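Local structure of pentatricopeptide repeat-containing protein 10, chloroplastic (Zea mays, 4M59) at residues D510-A515 and N532-I537; P210-Y215 and G236-N241; L42-E47 and L73-R78. The protein binds specific single-stranded sequences in chloroplast intergenic RNA and shields the transcripts from exonuclease decay in both directions. The protein carries 4 engineered substitutions. All coordinates share one frame; numbering follows the deposited sequence.

All three contacts pack helix on helix in an all-helical, superhelical chain. They lie in series along the chain, do not touch one another and share no helix. Contact 3 is nearest the N-terminus; contacts 1 and 2 lie on opposite sides of the chain's centre, their centres about 61 Å apart. Contact 1 is buried and links two predicted repeats through methionine sulfur and methyl groups. Contact 2 is partly buried and lies between two helices of one hairpin, where a tyrosine carries both an apolar face and a polar tip. Contact 3, also partly buried, packs two nearly parallel helices, apolar at Leu43 and Val76, with Glu47 reaching in and Lys44 at the edge.

Contact 1. Residues D510-A515 and N532-I537; sequences DGMETA and NSMLSI
The hydroxyl OG of Ser533 is hydrogen-bonded to the backbone O of Ile530 and meets the methyl of Met512. Met512 CE lies 3.4 Å from Ser533 OG, a van der Waals approach. The same methyl touches two more groups: Met534 SD at 3.7 Å and Ile537 CG2 at 3.8 Å. Met512 reaches them because its chain bends at the last torsion (chi3 69°), which turns CE in among the three side chains. The two methionine chains pass side by side, running opposite ways, and Met534 SD also lies 3.9 Å from Met512 CB. The Met534 chain bends twice, and its CE stops 4.2 Å from Glu513 CA. Glu513 OE2 is hydrogen-bonded to Tyr538 OH. The two segments cross at -146°, their axes 11.1 Å apart at closest. They belong to predicted repeats 13 and 14, so the contact joins successive repeats of the superhelix. Bound RNA lies close by: Asn532 packs on an adenine base and Ser536 on a sugar. No hydrogen bond crosses between the segments. Cohesion here rests on sulfur and methyl packing, with the serine hydroxyl satisfied within its own helix.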
ATOM      1  N   ASP A 510      26.214   4.382  18.947  1.00 82.63           N
ATOM      2  CA  ASP A 510      26.357   5.813  18.953  1.00 82.40           C
ATOM      3  C   ASP A 510      25.579   6.399  17.811  1.00 81.73           C
ATOM      4  O   ASP A 510      24.820   7.338  17.990  1.00 81.59           O
ATOM      5  CB  ASP A 510      27.820   6.132  18.755  1.00111.51           C
ATOM      6  CG  ASP A 510      28.382   5.445  17.541  1.00111.21           C
ATOM      7  OD1 ASP A 510      27.631   4.671  16.917  1.00110.93           O
ATOM      8  OD2 ASP A 510      29.563   5.663  17.212  1.00111.23           O
ATOM      9  N   GLY A 511      25.757   5.824  16.632  1.00 74.33           N
ATOM     10  CA  GLY A 511      25.239   6.408  15.417  1.00 73.71           C
ATOM     11  C   GLY A 511      23.764   6.205  15.233  1.00 73.42           C
ATOM     12  O   GLY A 511      23.166   6.777  14.334  1.00 72.95           O
ATOM     13  N   MET A 512      23.173   5.377  16.078  1.00 71.86           N
ATOM     14  CA  MET A 512      21.745   5.138  16.027  1.00 71.63           C
ATOM     15  C   MET A 512      21.041   6.134  16.919  1.00 71.76           C
ATOM     16  O   MET A 512      20.029   6.712  16.545  1.00 71.36           O
ATOM     17  CB  MET A 512      21.426   3.725  16.490  1.00 72.88           C
ATOM     18  CG  MET A 512      21.922   2.658  15.568  1.00 72.73           C
ATOM     19  SD  MET A 512      21.900   1.013  16.267  1.00 73.50           S
ATOM     20  CE  MET A 512      20.155   0.738  16.366  1.00 73.28           C
ATOM     21  N   GLU A 513      21.593   6.334  18.104  1.00 73.23           N
ATOM     22  CA  GLU A 513      21.019   7.258  19.054  1.00 73.34           C
ATOM     23  C   GLU A 513      20.895   8.631  18.447  1.00 72.91           C
ATOM     24  O   GLU A 513      19.967   9.358  18.740  1.00 72.76           O
ATOM     25  CB  GLU A 513      21.871   7.314  20.310  1.00 84.01           C
ATOM     26  CG  GLU A 513      21.906   6.021  21.065  1.00 84.60           C
ATOM     27  CD  GLU A 513      22.364   6.200  22.481  1.00 85.24           C
ATOM     28  OE1 GLU A 513      23.456   6.750  22.687  1.00 85.37           O
ATOM     29  OE2 GLU A 513      21.630   5.798  23.395  1.00 85.59           O
ATOM     30  N   THR A 514      21.835   8.970  17.585  1.00 64.48           N
ATOM     31  CA  THR A 514      21.827  10.240  16.906  1.00 64.21           C
ATOM     32  C   THR A 514      20.669  10.293  15.942  1.00 63.71           C
ATOM     33  O   THR A 514      20.073  11.339  15.723  1.00 63.55           O
ATOM     34  CB  THR A 514      23.105  10.418  16.117  1.00 64.20           C
ATOM     35  OG1 THR A 514      24.216  10.221  16.986  1.00 64.67           O
ATOM     36  CG2 THR A 514      23.183  11.792  15.541  1.00 64.08           C
ATOM     37  N   ALA A 515      20.350   9.148  15.361  1.00 64.06           N
ATOM     38  CA  ALA A 515      19.319   9.075  14.344  1.00 63.58           C
ATOM     39  C   ALA A 515      17.959   9.025  14.990  1.00 63.53           C
ATOM     40  O   ALA A 515      17.015   9.636  14.530  1.00 63.25           O
ATOM     41  CB  ALA A 515      19.528   7.864  13.493  1.00 80.33           C
ATOM     42  N   ASN A 532      12.143  -1.211  17.852  1.00 74.40           N
ATOM     43  CA  ASN A 532      12.681  -2.531  18.149  1.00 73.16           C
ATOM     44  C   ASN A 532      14.185  -2.631  18.038  1.00 72.83           C
ATOM     45  O   ASN A 532      14.844  -3.176  18.908  1.00 70.87           O
ATOM     46  CB  ASN A 532      12.070  -3.556  17.211  1.00 74.90           C
ATOM     47  CG  ASN A 532      10.756  -4.056  17.692  1.00 73.99           C
ATOM     48  OD1 ASN A 532      10.391  -3.861  18.844  1.00 72.09           O
ATOM     49  ND2 ASN A 532      10.036  -4.728  16.825  1.00 75.68           N
ATOM     50  N   SER A 533      14.711  -2.124  16.943  1.00 82.48           N
ATOM     51  CA  SER A 533      16.136  -2.108  16.719  1.00 82.26           C
ATOM     52  C   SER A 533      16.811  -1.427  17.879  1.00 79.86           C
ATOM     53  O   SER A 533      17.826  -1.888  18.373  1.00 78.22           O
ATOM     54  CB  SER A 533      16.447  -1.317  15.478  1.00109.99           C
ATOM     55  OG  SER A 533      16.863  -0.031  15.868  1.00109.35           O
ATOM     56  N   MET A 534      16.245  -0.317  18.317  1.00 71.83           N
ATOM     57  CA  MET A 534      16.805   0.382  19.453  1.00 70.43           C
ATOM     58  C   MET A 534      16.702  -0.479  20.680  1.00 69.05           C
ATOM     59  O   MET A 534      17.526  -0.405  21.569  1.00 68.69           O
ATOM     60  CB  MET A 534      16.097   1.705  19.677  1.00 72.34           C
ATOM     61  CG  MET A 534      16.229   2.649  18.528  1.00 74.38           C
ATOM     62  SD  MET A 534      17.919   3.063  18.156  1.00 74.30           S
ATOM     63  CE  MET A 534      18.270   4.147  19.513  1.00 72.89           C
ATOM     64  N   LEU A 535      15.685  -1.314  20.724  1.00 85.78           N
ATOM     65  CA  LEU A 535      15.486  -2.133  21.894  1.00 85.23           C
ATOM     66  C   LEU A 535      16.485  -3.258  21.934  1.00 84.66           C
ATOM     67  O   LEU A 535      16.946  -3.638  22.994  1.00 85.19           O
ATOM     68  CB  LEU A 535      14.084  -2.704  21.902  1.00 85.92           C
ATOM     69  CG  LEU A 535      13.745  -3.478  23.158  1.00 86.08           C
ATOM     70  CD1 LEU A 535      13.855  -2.554  24.309  1.00 87.34           C
ATOM     71  CD2 LEU A 535      12.357  -4.019  23.055  1.00 85.91           C
ATOM     72  N   SER A 536      16.817  -3.788  20.766  1.00 67.10           N
ATOM     73  CA  SER A 536      17.721  -4.918  20.694  1.00 66.46           C
ATOM     74  C   SER A 536      19.158  -4.494  20.856  1.00 66.44           C
ATOM     75  O   SER A 536      19.972  -5.236  21.382  1.00 66.45           O
ATOM     76  CB  SER A 536      17.564  -5.651  19.375  1.00 74.12           C
ATOM     77  OG  SER A 536      18.451  -6.742  19.311  1.00 73.39           O
ATOM     78  N   ILE A 537      19.480  -3.296  20.403  1.00 62.51           N
ATOM     79  CA  ILE A 537      20.836  -2.817  20.538  1.00 62.55           C
ATOM     80  C   ILE A 537      21.147  -2.486  21.988  1.00 63.61           C
ATOM     81  O   ILE A 537      22.237  -2.759  22.462  1.00 64.60           O
ATOM     82  CB  ILE A 537      21.127  -1.632  19.601  1.00 60.63           C
ATOM     83  CG1 ILE A 537      22.614  -1.325  19.595  1.00 60.33           C
ATOM     84  CG2 ILE A 537      20.352  -0.413  19.992  1.00 61.25           C
ATOM     85  CD1 ILE A 537      23.455  -2.495  19.214  1.00 59.86           C
TER

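Contact 2. Residues P210-Y215 and G236-N241; sequences PSVVTY and GEMEQN. Engineered in segment 210-215: Ser211 (natural residue Cys). With nucleotides of chain D.
Tyr215 of helix 212-224 lays its ring against Met238 of helix 228-241. These are the two helices of a pentatricopeptide repeat hairpin, predicted as repeat 5. Apolar contacts cover one ring face. Met238 CA sits over it, 4.3 Å from the centroid of the Tyr215 ring and 15° off its normal, a CH-pi contact. The side chain of Met238 then lies extended alongside the tyrosine, pointing the other way. Its sulfur makes an oblique Met-aromatic contact: Met238 SD is 5.2 Å from the centroid of the Tyr215 ring. Its methyl ends 3.8 Å from Tyr215 CB, with Met238 CE also 4.4 Å from Val212 CG1.

The polar contacts gather at the tip of the ring. Tyr215 OH gives a weak hydrogen bond of 3.4 Å to Glu237 OE1. The glutamate chain is extended, with CG anti to the backbone N (chi1 -173°), which carries the carboxylate to the ring edge. The carboxylate stands nearly upright to the ring, 84° between planes. Glu237 OE1 also forms a salt bridge with Lys204, its stronger partner. An alanine here would probably leave Lys204 without this counter-charge and the Tyr215 hydroxyl without this acceptor. Asn241 lies at the same ring edge, but its approach to the hydroxyl is too short to interpret.

At the helix start, the engineered Ser211 occupies the N-cap position without a side-chain capping bond. Phe200 of helix 193-204 packs on Pro210, Thr214 and Glu237. On the RNA side, Val213 meets two successive nucleotides of chain D: its CG1 lies 3.6 Å from C2 of A3 and 3.6 Å from N1 of U4.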
ATOM      1  N   PRO A 210     -37.382   1.406 -11.992  0.68 89.30           N
ATOM      2  CA  PRO A 210     -36.134   1.439 -11.240  0.68 90.38           C
ATOM      3  C   PRO A 210     -34.964   1.897 -12.098  0.68 91.32           C
ATOM      4  O   PRO A 210     -35.130   2.288 -13.248  0.68 91.22           O
ATOM      5  CB  PRO A 210     -35.949  -0.015 -10.820  0.68112.24           C
ATOM      6  CG  PRO A 210     -37.297  -0.581 -10.849  0.68110.86           C
ATOM      7  CD  PRO A 210     -37.970   0.064 -12.002  0.68110.55           C
ATOM      8  N   SER A 211     -33.766   1.847 -11.530  1.00 85.05           N
ATOM      9  CA  SER A 211     -32.576   2.279 -12.251  1.00 85.98           C
ATOM     10  C   SER A 211     -31.321   1.584 -11.738  1.00 86.32           C
ATOM     11  O   SER A 211     -31.382   0.758 -10.829  1.00 85.93           O
ATOM     12  CB  SER A 211     -32.415   3.794 -12.148  1.00 98.39           C
ATOM     13  OG  SER A 211     -32.943   4.276 -10.926  1.00 98.30           O
ATOM     14  N   VAL A 212     -30.182   1.928 -12.329  1.00 62.95           N
ATOM     15  CA  VAL A 212     -28.911   1.343 -11.929  1.00 63.23           C
ATOM     16  C   VAL A 212     -28.703   1.473 -10.424  1.00 63.68           C
ATOM     17  O   VAL A 212     -28.657   0.475  -9.708  1.00 63.17           O
ATOM     18  CB  VAL A 212     -27.732   2.006 -12.662  1.00 71.96           C
ATOM     19  CG1 VAL A 212     -27.484   1.315 -13.993  1.00 71.55           C
ATOM     20  CG2 VAL A 212     -28.007   3.487 -12.871  1.00 72.11           C
ATOM     21  N   VAL A 213     -28.579   2.709  -9.953  1.00 72.98           N
ATOM     22  CA  VAL A 213     -28.386   2.970  -8.533  1.00 73.50           C
ATOM     23  C   VAL A 213     -29.355   2.149  -7.692  1.00 72.72           C
ATOM     24  O   VAL A 213     -28.958   1.512  -6.717  1.00 72.71           O
ATOM     25  CB  VAL A 213     -28.578   4.460  -8.203  1.00 78.37           C
ATOM     26  CG1 VAL A 213     -28.096   4.755  -6.792  1.00 78.68           C
ATOM     27  CG2 VAL A 213     -27.845   5.324  -9.215  1.00 78.50           C
ATOM     28  N   THR A 214     -30.625   2.166  -8.073  1.00 74.71           N
ATOM     29  CA  THR A 214     -31.644   1.416  -7.353  1.00 73.87           C
ATOM     30  C   THR A 214     -31.312  -0.071  -7.344  1.00 73.13           C
ATOM     31  O   THR A 214     -31.353  -0.720  -6.300  1.00 72.98           O
ATOM     32  CB  THR A 214     -33.038   1.619  -7.971  1.00 74.55           C
ATOM     33  OG1 THR A 214     -33.420   2.995  -7.854  1.00 75.24           O
ATOM     34  CG2 THR A 214     -34.064   0.753  -7.264  1.00 73.53           C
ATOM     35  N   TYR A 215     -30.979  -0.602  -8.515  1.00 68.19           N
ATOM     36  CA  TYR A 215     -30.660  -2.017  -8.655  1.00 67.44           C
ATOM     37  C   TYR A 215     -29.398  -2.389  -7.882  1.00 68.11           C
ATOM     38  O   TYR A 215     -29.256  -3.519  -7.418  1.00 67.67           O
ATOM     39  CB  TYR A 215     -30.494  -2.381 -10.129  1.00 66.92           C
ATOM     40  CG  TYR A 215     -31.783  -2.778 -10.813  1.00 65.77           C
ATOM     41  CD1 TYR A 215     -32.408  -3.981 -10.516  1.00 64.68           C
ATOM     42  CD2 TYR A 215     -32.374  -1.951 -11.757  1.00 65.73           C
ATOM     43  CE1 TYR A 215     -33.584  -4.348 -11.138  1.00 63.53           C
ATOM     44  CE2 TYR A 215     -33.550  -2.310 -12.383  1.00 64.60           C
ATOM     45  CZ  TYR A 215     -34.151  -3.509 -12.070  1.00 63.47           C
ATOM     46  OH  TYR A 215     -35.323  -3.870 -12.691  1.00 62.28           O
ATOM     47  N   GLY A 236     -29.732 -10.489 -13.198  1.00 87.50           N
ATOM     48  CA  GLY A 236     -30.625 -10.998 -14.206  1.00 86.23           C
ATOM     49  C   GLY A 236     -31.667  -9.959 -14.547  1.00 86.12           C
ATOM     50  O   GLY A 236     -31.603  -9.342 -15.601  1.00 86.06           O
ATOM     51  N   GLU A 237     -32.610  -9.753 -13.634  1.00111.68           N
ATOM     52  CA  GLU A 237     -33.747  -8.875 -13.872  1.00111.38           C
ATOM     53  C   GLU A 237     -33.301  -7.507 -14.360  1.00112.36           C
ATOM     54  O   GLU A 237     -34.043  -6.795 -15.026  1.00112.08           O
ATOM     55  CB  GLU A 237     -34.582  -8.723 -12.602  1.00109.29           C
ATOM     56  CG  GLU A 237     -35.883  -7.963 -12.825  1.00108.79           C
ATOM     57  CD  GLU A 237     -36.397  -7.288 -11.573  1.00109.24           C
ATOM     58  OE1 GLU A 237     -37.326  -6.463 -11.681  1.00109.02           O
ATOM     59  OE2 GLU A 237     -35.875  -7.580 -10.486  1.00109.81           O
ATOM     60  N   MET A 238     -32.070  -7.160 -14.027  1.00103.11           N
ATOM     61  CA  MET A 238     -31.501  -5.889 -14.409  1.00104.15           C
ATOM     62  C   MET A 238     -31.517  -5.719 -15.911  1.00103.68           C
ATOM     63  O   MET A 238     -32.264  -4.902 -16.445  1.00103.60           O
ATOM     64  CB  MET A 238     -30.072  -5.826 -13.899  1.00106.24           C
ATOM     65  CG  MET A 238     -29.508  -4.449 -13.726  1.00107.52           C
ATOM     66  SD  MET A 238     -28.080  -4.549 -12.649  1.00108.52           S
ATOM     67  CE  MET A 238     -27.619  -2.834 -12.554  1.00109.90           C
ATOM     68  N   GLU A 239     -30.687  -6.499 -16.597  1.00132.66           N
ATOM     69  CA  GLU A 239     -30.613  -6.447 -18.051  1.00132.20           C
ATOM     70  C   GLU A 239     -31.991  -6.664 -18.667  1.00131.01           C
ATOM     71  O   GLU A 239     -32.402  -5.928 -19.564  1.00131.05           O
ATOM     72  CB  GLU A 239     -29.630  -7.495 -18.576  1.00113.26           C
ATOM     73  N   GLN A 240     -32.698  -7.677 -18.179  1.00113.09           N
ATOM     74  CA  GLN A 240     -34.039  -7.980 -18.665  1.00111.97           C
ATOM     75  C   GLN A 240     -34.865  -6.703 -18.766  1.00112.43           C
ATOM     76  O   GLN A 240     -35.773  -6.603 -19.590  1.00111.89           O
ATOM     77  CB  GLN A 240     -34.731  -8.983 -17.742  1.00101.92           C
ATOM     78  N   ASN A 241     -34.539  -5.730 -17.922  1.00133.58           N
ATOM     79  CA  ASN A 241     -35.228  -4.447 -17.929  1.00134.12           C
ATOM     80  C   ASN A 241     -34.589  -3.478 -18.915  1.00134.95           C
ATOM     81  O   ASN A 241     -35.254  -2.596 -19.458  1.00135.21           O
ATOM     82  CB  ASN A 241     -35.244  -3.837 -16.527  1.00119.72           C
ATOM     83  CG  ASN A 241     -36.400  -4.341 -15.686  0.15119.30           C
ATOM     84  OD1 ASN A 241     -37.086  -5.294 -16.057  1.00118.86           O
ATOM     85  ND2 ASN A 241     -36.623  -3.702 -14.542  0.28119.45           N
TER
ATOM     86  P     A D   3     -25.850  11.770  -0.592  1.00 64.58           P
ATOM     87  OP1   A D   3     -24.813  11.289   0.349  1.00 68.51           O
ATOM     88  OP2   A D   3     -25.432  12.420  -1.866  1.00 58.89           O
ATOM     89  O5'   A D   3     -26.806  10.547  -0.940  1.00 54.26           O
ATOM     90  C5'   A D   3     -27.276   9.686   0.080  1.00 58.26           C
ATOM     91  C4'   A D   3     -27.993   8.492  -0.494  1.00 58.81           C
ATOM     92  O4'   A D   3     -28.833   8.918  -1.597  1.00 62.72           O
ATOM     93  C3'   A D   3     -27.119   7.411  -1.098  1.00 57.69           C
ATOM     94  O3'   A D   3     -26.567   6.548  -0.118  1.00 64.27           O
ATOM     95  C2'   A D   3     -28.077   6.721  -2.059  1.00 60.29           C
ATOM     96  O2'   A D   3     -28.951   5.856  -1.358  1.00 60.55           O
ATOM     97  C1'   A D   3     -28.881   7.909  -2.581  1.00 59.09           C
ATOM     98  N9    A D   3     -28.350   8.434  -3.854  1.00 53.40           N
ATOM     99  C8    A D   3     -27.218   9.167  -4.102  1.00 54.42           C
ATOM    100  N7    A D   3     -27.043   9.449  -5.370  1.00 57.94           N
ATOM    101  C5    A D   3     -28.122   8.852  -6.005  1.00 63.96           C
ATOM    102  C6    A D   3     -28.525   8.783  -7.352  1.00 64.28           C
ATOM    103  N6    A D   3     -27.856   9.342  -8.360  1.00 82.05           N
ATOM    104  N1    A D   3     -29.654   8.108  -7.640  1.00 58.89           N
ATOM    105  C2    A D   3     -30.334   7.545  -6.636  1.00 62.09           C
ATOM    106  N3    A D   3     -30.061   7.540  -5.332  1.00 56.48           N
ATOM    107  C4    A D   3     -28.928   8.210  -5.083  1.00 63.49           C
ATOM    108  P     U D   4     -25.186   5.774  -0.398  1.00 49.96           P
ATOM    109  OP1   U D   4     -24.722   5.145   0.862  1.00 61.76           O
ATOM    110  OP2   U D   4     -24.270   6.707  -1.103  1.00 66.19           O
ATOM    111  O5'   U D   4     -25.602   4.629  -1.417  1.00 55.36           O
ATOM    112  C5'   U D   4     -26.230   3.443  -0.963  1.00 51.87           C
ATOM    113  C4'   U D   4     -26.121   2.335  -1.980  1.00 66.92           C
ATOM    114  O4'   U D   4     -26.643   2.817  -3.249  1.00 62.16           O
ATOM    115  C3'   U D   4     -24.717   1.848  -2.318  1.00 61.38           C
ATOM    116  O3'   U D   4     -24.227   0.885  -1.401  1.00 62.44           O
ATOM    117  C2'   U D   4     -24.881   1.298  -3.727  1.00 67.57           C
ATOM    118  O2'   U D   4     -25.478   0.010  -3.692  1.00 62.26           O
ATOM    119  C1'   U D   4     -25.894   2.276  -4.319  1.00 63.70           C
ATOM    120  N1    U D   4     -25.241   3.382  -5.062  1.00 75.09           N
ATOM    121  C2    U D   4     -24.872   3.141  -6.369  1.00 71.46           C
ATOM    122  O2    U D   4     -25.050   2.072  -6.918  1.00 71.18           O
ATOM    123  N3    U D   4     -24.270   4.189  -7.020  1.00 78.65           N
ATOM    124  C4    U D   4     -24.012   5.438  -6.507  1.00 81.63           C
ATOM    125  O4    U D   4     -23.464   6.280  -7.218  1.00 91.09           O
ATOM    126  C5    U D   4     -24.430   5.618  -5.148  1.00 76.22           C
ATOM    127  C6    U D   4     -25.017   4.611  -4.490  1.00 73.79           C
TER

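Contact 3. Residues L42-E47 and L73-R78; sequences LLKALE and LEMVVR
Leu43 and Val76 form the apolar part of this contact, at the point where the two backbones come closest. Leu43 CD1 meets Val76 CG2 at 3.2 Å, tight for two methyls. Leu43 CG lies anti to its carbonyl carbon (chi1 -59°), and the leucine branch meets the valine at a slant. Met75 SD rests 3.8 Å from Lys44 CA, beside the root of the lysine chain. The placing of the Met75 methyl against Lys44 is doubtful, because the model is too crowded there.

The polar part holds no hydrogen bond between the segments. Glu47 extends toward helix 70-82, where its side chain also touches Ala79 and Arg82. Glu47 OE2 stops 2.9 Å from Met75 O. Both atoms are acceptors, so the approach would probably be repulsive if the carboxylate is charged. The same Glu47 OE2 lies 3.5 Å from Val76 CA.

The contact packs two near-parallel helices, 39-47 and 70-82, their segments 14° apart. Segment 73-78 lies in predicted repeat 1. Helix 52-65, between them in the chain, packs against both: Leu58 on Leu42, Ala55 on Leu46 and Leu59 on Val76. Helix 8-16 reaches Leu42, Ala45 and Leu46 through Val12.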
ATOM      1  N   LEU A  42     -23.297  41.844   1.365  1.00 95.46           N
ATOM      2  CA  LEU A  42     -21.866  41.628   1.531  1.00 95.87           C
ATOM      3  C   LEU A  42     -21.538  40.150   1.396  1.00 95.14           C
ATOM      4  O   LEU A  42     -20.526  39.779   0.805  1.00 95.89           O
ATOM      5  CB  LEU A  42     -21.403  42.147   2.891  1.00 90.72           C
ATOM      6  CG  LEU A  42     -21.469  43.657   3.108  1.00 91.59           C
ATOM      7  CD1 LEU A  42     -20.777  44.040   4.408  1.00 91.69           C
ATOM      8  CD2 LEU A  42     -20.848  44.390   1.931  1.00 92.96           C
ATOM      9  N   LEU A  43     -22.406  39.313   1.956  1.00 91.74           N
ATOM     10  CA  LEU A  43     -22.221  37.869   1.905  1.00 90.67           C
ATOM     11  C   LEU A  43     -22.202  37.366   0.465  1.00 91.95           C
ATOM     12  O   LEU A  43     -21.324  36.595   0.079  1.00 92.31           O
ATOM     13  CB  LEU A  43     -23.319  37.162   2.697  1.00 92.63           C
ATOM     14  CG  LEU A  43     -23.420  37.525   4.181  1.00 91.42           C
ATOM     15  CD1 LEU A  43     -24.086  36.399   4.956  1.00 88.60           C
ATOM     16  CD2 LEU A  43     -22.047  37.835   4.754  1.00 92.73           C
ATOM     17  N   LYS A  44     -23.192  37.802  -0.305  0.93 98.40           N
ATOM     18  CA  LYS A  44     -23.317  37.411  -1.702  0.93100.00           C
ATOM     19  C   LYS A  44     -22.087  37.840  -2.483  0.93101.65           C
ATOM     20  O   LYS A  44     -21.642  37.135  -3.390  0.93102.57           O
ATOM     21  CB  LYS A  44     -24.573  38.021  -2.320  0.93117.89           C
ATOM     22  CG  LYS A  44     -24.842  37.580  -3.750  0.93119.56           C
ATOM     23  CD  LYS A  44     -26.330  37.388  -4.002  0.93119.00           C
ATOM     24  CE  LYS A  44     -26.639  37.362  -5.487  0.93120.82           C
ATOM     25  NZ  LYS A  44     -27.946  36.709  -5.771  0.93120.06           N
ATOM     26  N   ALA A  45     -21.536  38.997  -2.132  1.00 84.87           N
ATOM     27  CA  ALA A  45     -20.341  39.476  -2.799  1.00 85.93           C
ATOM     28  C   ALA A  45     -19.108  38.698  -2.401  1.00 85.37           C
ATOM     29  O   ALA A  45     -18.259  38.408  -3.231  0.48 85.93           O
ATOM     30  CB  ALA A  45     -20.132  40.947  -2.522  0.49 85.24           C
ATOM     31  N   LEU A  46     -18.993  38.367  -1.126  1.00103.04           N
ATOM     32  CA  LEU A  46     -17.812  37.670  -0.664  1.00102.60           C
ATOM     33  C   LEU A  46     -17.726  36.281  -1.270  1.00102.41           C
ATOM     34  O   LEU A  46     -16.642  35.753  -1.447  1.00102.45           O
ATOM     35  CB  LEU A  46     -17.801  37.596   0.852  1.00 93.45           C
ATOM     36  CG  LEU A  46     -17.643  38.936   1.566  1.00 93.86           C
ATOM     37  CD1 LEU A  46     -18.093  38.844   3.000  1.00 92.95           C
ATOM     38  CD2 LEU A  46     -16.214  39.377   1.521  1.00 94.53           C
ATOM     39  N   GLU A  47     -18.880  35.696  -1.584  0.72118.19           N
ATOM     40  CA  GLU A  47     -18.928  34.366  -2.174  0.97118.11           C
ATOM     41  C   GLU A  47     -18.661  34.416  -3.674  1.00119.89           C
ATOM     42  O   GLU A  47     -18.211  33.438  -4.269  0.86120.11           O
ATOM     43  CB  GLU A  47     -20.282  33.709  -1.903  1.00128.08           C
ATOM     44  CG  GLU A  47     -20.526  33.370  -0.440  1.00125.33           C
ATOM     45  CD  GLU A  47     -21.892  32.755  -0.206  1.00123.53           C
ATOM     46  OE1 GLU A  47     -22.532  32.332  -1.190  1.00124.80           O
ATOM     47  OE2 GLU A  47     -22.324  32.693   0.966  1.00120.94           O
ATOM     48  N   LEU A  73     -27.967  33.997   6.992  1.00 60.38           N
ATOM     49  CA  LEU A  73     -27.486  32.683   7.355  1.00 58.29           C
ATOM     50  C   LEU A  73     -27.763  31.706   6.242  1.00 56.79           C
ATOM     51  O   LEU A  73     -26.912  30.916   5.872  1.00 56.65           O
ATOM     52  CB  LEU A  73     -28.166  32.209   8.632  1.00 61.39           C
ATOM     53  CG  LEU A  73     -27.799  30.805   9.106  1.00 59.44           C
ATOM     54  CD1 LEU A  73     -26.359  30.736   9.541  1.00 61.56           C
ATOM     55  CD2 LEU A  73     -28.695  30.385  10.232  1.00 58.87           C
ATOM     56  N   GLU A  74     -28.965  31.779   5.704  1.00 67.34           N
ATOM     57  CA  GLU A  74     -29.360  30.918   4.620  1.00 66.75           C
ATOM     58  C   GLU A  74     -28.434  31.084   3.436  1.00 70.83           C
ATOM     59  O   GLU A  74     -28.241  30.165   2.668  1.00 71.27           O
ATOM     60  CB  GLU A  74     -30.787  31.244   4.204  1.00 64.70           C
ATOM     61  CG  GLU A  74     -31.823  30.906   5.248  1.00 61.28           C
ATOM     62  CD  GLU A  74     -33.180  31.443   4.896  1.00 61.21           C
ATOM     63  OE1 GLU A  74     -33.332  31.969   3.789  1.00 63.51           O
ATOM     64  OE2 GLU A  74     -34.097  31.338   5.730  1.00 59.29           O
ATOM     65  N   MET A  75     -27.882  32.282   3.291  1.00 72.98           N
ATOM     66  CA  MET A  75     -27.038  32.604   2.148  1.00 76.80           C
ATOM     67  C   MET A  75     -25.641  32.019   2.291  1.00 76.81           C
ATOM     68  O   MET A  75     -24.992  31.686   1.302  1.00 78.98           O
ATOM     69  CB  MET A  75     -26.949  34.121   1.966  1.00 83.13           C
ATOM     70  CG  MET A  75     -27.313  34.598   0.571  1.00 85.84           C
ATOM     71  SD  MET A  75     -25.866  34.858  -0.471  1.00 89.40           S
ATOM     72  CE  MET A  75     -26.643  35.278  -2.026  1.00 91.96           C
ATOM     73  N   VAL A  76     -25.180  31.901   3.529  1.00 61.98           N
ATOM     74  CA  VAL A  76     -23.859  31.385   3.797  1.00 61.65           C
ATOM     75  C   VAL A  76     -23.887  29.872   3.739  1.00 58.72           C
ATOM     76  O   VAL A  76     -22.959  29.237   3.268  1.00 59.02           O
ATOM     77  CB  VAL A  76     -23.364  31.878   5.142  1.00 59.72           C
ATOM     78  CG1 VAL A  76     -22.156  31.130   5.563  1.00 59.07           C
ATOM     79  CG2 VAL A  76     -23.044  33.330   5.057  1.00 63.01           C
ATOM     80  N   VAL A  77     -24.993  29.308   4.193  1.00 67.05           N
ATOM     81  CA  VAL A  77     -25.183  27.873   4.212  1.00 63.92           C
ATOM     82  C   VAL A  77     -25.227  27.251   2.825  1.00 66.08           C
ATOM     83  O   VAL A  77     -24.721  26.159   2.618  1.00 64.70           O
ATOM     84  CB  VAL A  77     -26.445  27.517   4.986  1.00 62.26           C
ATOM     85  CG1 VAL A  77     -26.779  26.078   4.825  1.00 59.45           C
ATOM     86  CG2 VAL A  77     -26.261  27.832   6.439  1.00 61.04           C
ATOM     87  N   ARG A  78     -25.847  27.944   1.875  1.00 64.73           N
ATOM     88  CA  ARG A  78     -25.947  27.430   0.515  1.00 67.97           C
ATOM     89  C   ARG A  78     -24.558  27.229  -0.083  1.00 69.85           C
ATOM     90  O   ARG A  78     -24.310  26.259  -0.798  1.00 70.54           O
ATOM     91  CB  ARG A  78     -26.763  28.378  -0.367  1.00 76.23           C
ATOM     92  CG  ARG A  78     -26.617  28.121  -1.855  1.00 80.89           C
ATOM     93  CD  ARG A  78     -27.976  27.987  -2.524  1.00 81.94           C
ATOM     94  NE  ARG A  78     -28.122  28.903  -3.652  1.00 85.90           N
ATOM     95  CZ  ARG A  78     -28.822  30.031  -3.612  1.00 85.23           C
ATOM     96  NH1 ARG A  78     -29.449  30.387  -2.500  1.00 81.31           N
ATOM     97  NH2 ARG A  78     -28.900  30.802  -4.686  1.00 88.05           N
TER